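Local atomic coordinates of cytosol aminopeptidase (Coxiella burnetii, PDB entry 3IJ3), a protein that probably acts as a manganese-dependent M17-family metalloaminopeptidase, removing amino acids from the N-termini of peptides. Residues D350-L360 with I443-A452. Sequence-based numbering, arbitrary orientation. Where two conformers were deposited one is given.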
loop_
_atom_site.group_PDB
_atom_site.type_symbol
_atom_site.label_atom_id
_atom_site.label_comp_id
_atom_site.label_asym_id
_atom_site.label_seq_id
_atom_site.Cartn_x
_atom_site.Cartn_y
_atom_site.Cartn_z
ATOM N N ASP A 350 26.617 29.697 26.510
ATOM C CA ASP A 350 27.691 28.778 26.902
ATOM C C ASP A 350 27.334 28.099 28.252
ATOM O O ASP A 350 28.080 28.186 29.239
ATOM C CB ASP A 350 29.042 29.500 27.011
ATOM C CG ASP A 350 30.202 28.530 27.142
ATOM O OD1 ASP A 350 30.054 27.364 26.703
ATOM O OD2 ASP A 350 31.254 28.922 27.691
ATOM N N PRO A 351 26.179 27.431 28.292
ATOM C CA PRO A 351 25.727 26.808 29.520
ATOM C C PRO A 351 26.584 25.629 29.935
ATOM O O PRO A 351 27.325 25.070 29.106
ATOM C CB PRO A 351 24.291 26.358 29.175
ATOM C CG PRO A 351 24.299 26.127 27.722
ATOM C CD PRO A 351 25.319 27.091 27.150
ATOM N N ASP A 352 26.493 25.253 31.212
ATOM C CA ASP A 352 27.254 24.107 31.724
ATOM C C ASP A 352 26.713 22.785 31.172
ATOM O O ASP A 352 27.465 21.811 31.027
ATOM C CB ASP A 352 27.195 24.070 33.253
ATOM C CG ASP A 352 28.245 23.166 33.864
ATOM O OD1 ASP A 352 29.438 23.353 33.558
ATOM O OD2 ASP A 352 27.911 22.315 34.715
ATOM N N LEU A 353 25.411 22.764 30.854
ATOM C CA LEU A 353 24.731 21.571 30.361
ATOM C C LEU A 353 23.448 21.924 29.629
ATOM O O LEU A 353 22.743 22.854 30.033
ATOM C CB LEU A 353 24.329 20.680 31.564
ATOM C CG LEU A 353 23.490 19.434 31.267
ATOM C CD1 LEU A 353 24.313 18.419 30.475
ATOM C CD2 LEU A 353 23.008 18.853 32.611
ATOM N N ILE A 354 23.186 21.213 28.541
ATOM C CA ILE A 354 21.923 21.321 27.808
ATOM C C ILE A 354 21.330 19.918 27.749
ATOM O O ILE A 354 22.046 18.967 27.410
ATOM C CB ILE A 354 22.075 21.822 26.355
ATOM C CG1 ILE A 354 22.756 23.190 26.328
ATOM C CG2 ILE A 354 20.662 21.846 25.646
ATOM C CD1 ILE A 354 23.102 23.703 24.893
ATOM N N ILE A 355 20.046 19.773 28.083
ATOM C CA ILE A 355 19.371 18.482 27.952
ATOM C C ILE A 355 18.099 18.724 27.181
ATOM O O ILE A 355 17.298 19.622 27.532
ATOM C CB ILE A 355 18.990 17.834 29.287
ATOM C CG1 ILE A 355 20.226 17.562 30.146
ATOM C CG2 ILE A 355 18.218 16.498 29.026
ATOM C CD1 ILE A 355 19.896 17.013 31.495
ATOM N N ASP A 356 17.914 17.985 26.091
ATOM C CA ASP A 356 16.664 18.072 25.328
ATOM C C ASP A 356 15.873 16.764 25.380
ATOM O O ASP A 356 16.430 15.671 25.547
ATOM C CB ASP A 356 16.844 18.602 23.902
ATOM C CG ASP A 356 17.331 17.593 22.925
ATOM O OD1 ASP A 356 16.543 16.664 22.589
ATOM O OD2 ASP A 356 18.459 17.783 22.390
ATOM N N PHE A 357 14.556 16.917 25.297
ATOM C CA PHE A 357 13.613 15.798 25.315
ATOM C C PHE A 357 12.752 15.944 24.083
ATOM O O PHE A 357 12.181 17.020 23.836
ATOM C CB PHE A 357 12.716 15.835 26.538
ATOM C CG PHE A 357 13.440 15.613 27.834
ATOM C CD1 PHE A 357 13.625 14.327 28.317
ATOM C CD2 PHE A 357 13.905 16.675 28.563
ATOM C CE1 PHE A 357 14.267 14.110 29.521
ATOM C CE2 PHE A 357 14.586 16.471 29.773
ATOM C CZ PHE A 357 14.754 15.194 30.249
ATOM N N SER A 358 12.675 14.878 23.315
ATOM C CA SER A 358 11.910 14.872 22.093
ATOM C C SER A 358 11.185 13.551 21.943
ATOM O O SER A 358 11.682 12.529 22.328
ATOM C CB SER A 358 12.862 15.085 20.925
ATOM O OG SER A 358 12.154 15.242 19.725
ATOM N N THR A 359 9.967 13.591 21.427
ATOM C CA THR A 359 9.213 12.361 21.200
ATOM C C THR A 359 9.499 11.771 19.832
ATOM O O THR A 359 9.674 12.476 18.805
ATOM C CB THR A 359 7.710 12.558 21.337
ATOM O OG1 THR A 359 7.323 13.757 20.639
ATOM C CG2 THR A 359 7.317 12.660 22.804
ATOM N N LEU A 360 9.538 10.440 19.823
ATOM C CA LEU A 360 9.749 9.655 18.615
ATOM C C LEU A 360 8.477 9.557 17.811
ATOM O O LEU A 360 7.401 9.420 18.405
ATOM C CB LEU A 360 10.088 8.208 19.000
ATOM C CG LEU A 360 11.455 7.983 19.585
ATOM C CD1 LEU A 360 11.612 6.683 20.297
ATOM C CD2 LEU A 360 12.464 8.136 18.421
ATOM N N ILE A 443 30.115 22.170 24.493
ATOM C CA ILE A 443 29.024 22.349 25.444
ATOM C C ILE A 443 28.436 20.963 25.730
ATOM O O ILE A 443 27.921 20.333 24.818
ATOM C CB ILE A 443 27.924 23.261 24.856
ATOM C CG1 ILE A 443 28.485 24.653 24.549
ATOM C CG2 ILE A 443 26.729 23.367 25.812
ATOM C CD1 ILE A 443 27.535 25.538 23.701
ATOM N N PRO A 444 28.489 20.498 26.990
ATOM C CA PRO A 444 27.931 19.158 27.296
ATOM C C PRO A 444 26.442 19.132 26.971
ATOM O O PRO A 444 25.682 19.975 27.457
ATOM C CB PRO A 444 28.197 19.004 28.797
ATOM C CG PRO A 444 29.331 19.886 29.051
ATOM C CD PRO A 444 29.129 21.080 28.180
ATOM N N TRP A 445 26.051 18.191 26.123
ATOM C CA TRP A 445 24.661 18.100 25.632
ATOM C C TRP A 445 24.151 16.667 25.559
ATOM O O TRP A 445 24.817 15.784 24.990
ATOM C CB TRP A 445 24.601 18.780 24.241
ATOM C CG TRP A 445 23.379 18.477 23.436
ATOM C CD1 TRP A 445 22.077 18.792 23.739
ATOM C CD2 TRP A 445 23.347 17.819 22.159
ATOM N NE1 TRP A 445 21.227 18.334 22.731
ATOM C CE2 TRP A 445 21.990 17.743 21.752
ATOM C CE3 TRP A 445 24.332 17.277 21.321
ATOM C CZ2 TRP A 445 21.600 17.147 20.550
ATOM C CZ3 TRP A 445 23.919 16.663 20.106
ATOM C CH2 TRP A 445 22.567 16.611 19.756
ATOM N N ALA A 446 22.956 16.442 26.118
ATOM C CA ALA A 446 22.299 15.152 26.088
ATOM C C ALA A 446 20.937 15.353 25.416
ATOM O O ALA A 446 20.239 16.342 25.691
ATOM C CB ALA A 446 22.100 14.558 27.520
ATOM N N HIS A 447 20.602 14.438 24.521
ATOM C CA HIS A 447 19.331 14.439 23.792
ATOM C C HIS A 447 18.635 13.122 24.067
ATOM O O HIS A 447 19.212 12.043 23.851
ATOM C CB HIS A 447 19.609 14.606 22.302
ATOM C CG HIS A 447 18.486 14.186 21.406
ATOM N ND1 HIS A 447 17.334 14.926 21.247
ATOM C CD2 HIS A 447 18.379 13.138 20.554
ATOM C CE1 HIS A 447 16.535 14.307 20.401
ATOM N NE2 HIS A 447 17.156 13.238 19.941
ATOM N N PHE A 448 17.386 13.218 24.516
ATOM C CA PHE A 448 16.577 12.077 24.810
ATOM C C PHE A 448 15.435 11.937 23.806
ATOM O O PHE A 448 14.664 12.910 23.580
ATOM C CB PHE A 448 15.942 12.168 26.206
ATOM C CG PHE A 448 16.893 11.911 27.311
ATOM C CD1 PHE A 448 17.092 10.624 27.771
ATOM C CD2 PHE A 448 17.596 12.941 27.896
ATOM C CE1 PHE A 448 17.991 10.383 28.801
ATOM C CE2 PHE A 448 18.495 12.696 28.939
ATOM C CZ PHE A 448 18.687 11.430 29.376
ATOM N N ASP A 449 15.354 10.770 23.178
ATOM C CA ASP A 449 14.236 10.429 22.288
ATOM C C ASP A 449 13.375 9.514 23.139
ATOM O O ASP A 449 13.835 8.450 23.610
ATOM C CB ASP A 449 14.681 9.719 21.024
ATOM C CG ASP A 449 15.345 10.643 20.048
ATOM O OD1 ASP A 449 14.942 11.814 20.002
ATOM O OD2 ASP A 449 16.265 10.186 19.318
ATOM N N ILE A 450 12.138 9.929 23.363
ATOM C CA ILE A 450 11.219 9.166 24.219
ATOM C C ILE A 450 9.871 8.890 23.541
ATOM O O ILE A 450 9.464 9.639 22.645
ATOM C CB ILE A 450 10.954 9.962 25.531
ATOM C CG1 ILE A 450 10.311 11.316 25.210
ATOM C CG2 ILE A 450 12.238 10.170 26.337
ATOM C CD1 ILE A 450 9.885 12.122 26.451
ATOM N N PHE A 451 9.194 7.834 23.967
ATOM C CA PHE A 451 7.880 7.518 23.385
ATOM C C PHE A 451 6.748 8.248 24.170
ATOM O O PHE A 451 5.733 8.633 23.591
ATOM C CB PHE A 451 7.718 6.008 23.327
ATOM C CG PHE A 451 6.472 5.555 22.636
ATOM C CD1 PHE A 451 6.309 5.752 21.290
ATOM C CD2 PHE A 451 5.492 4.878 23.322
ATOM C CE1 PHE A 451 5.159 5.337 20.643
ATOM C CE2 PHE A 451 4.354 4.445 22.660
ATOM C CZ PHE A 451 4.200 4.681 21.334
ATOM N N ALA A 452 6.939 8.416 25.483
ATOM C CA ALA A 452 6.036 9.186 26.350
ATOM C C ALA A 452 4.614 8.674 26.416
ATOM O O ALA A 452 3.701 9.450 26.620
ATOM C CB ALA A 452 6.044 10.682 25.924
#
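Asp356 and His447 pair across neighbouring parallel strands, 353-359 and 445-450, which are joined by a ladder of seven backbone hydrogen bonds from Ile354 N to Leu360 N. The tight part of the contact is the buried face carrying Asp356, Trp445 and His447. A chi1 of 80° tucks the Asp356 carboxylate back over its own backbone, within reach of both ring N-H donors. Trp445 NE1 hydrogen-bonds to the anti side of Asp356 OD2 at 2.8 Å, the oxygen close to the indole plane. His447 ND1 hydrogen-bonds to Asp356 OD1 at a very short modelled 2.3 Å, a doubtful value, the imidazole turned 48° from the carboxylate plane. A carboxylate suits this place because each oxygen can accept one N-H.

On the other face, flat and branched hydrocarbon fills the space. The Phe357 and Phe448 rings run nearly parallel, 13° apart, but offset enough that little of one lies over the other, while Ile355 CG2 meets the Phe448 ring edge, 3.8 Å from CD2. Helices 275-289 and 470-481 cover this side.

The solvent side is at the start of the strands, where Asp350 and Asp352 are exposed, Asp352 OD2 hydrogen-bonding to Tyr481, and Pro444 is partly exposed; Pro351 CG comes no nearer than 4.1 Å to Ile443 CG2. The far end lies beside the lithium site: Thr359 OG1 hydrogen-bonds to Asp273 OD1, and the Thr359 carbonyl O accepts a hydrogen bond from Lys250 NZ. Between these ends, the chemistry implies a buried acid whose two oxygens are each satisfied by a ring N-H from the adjacent strand.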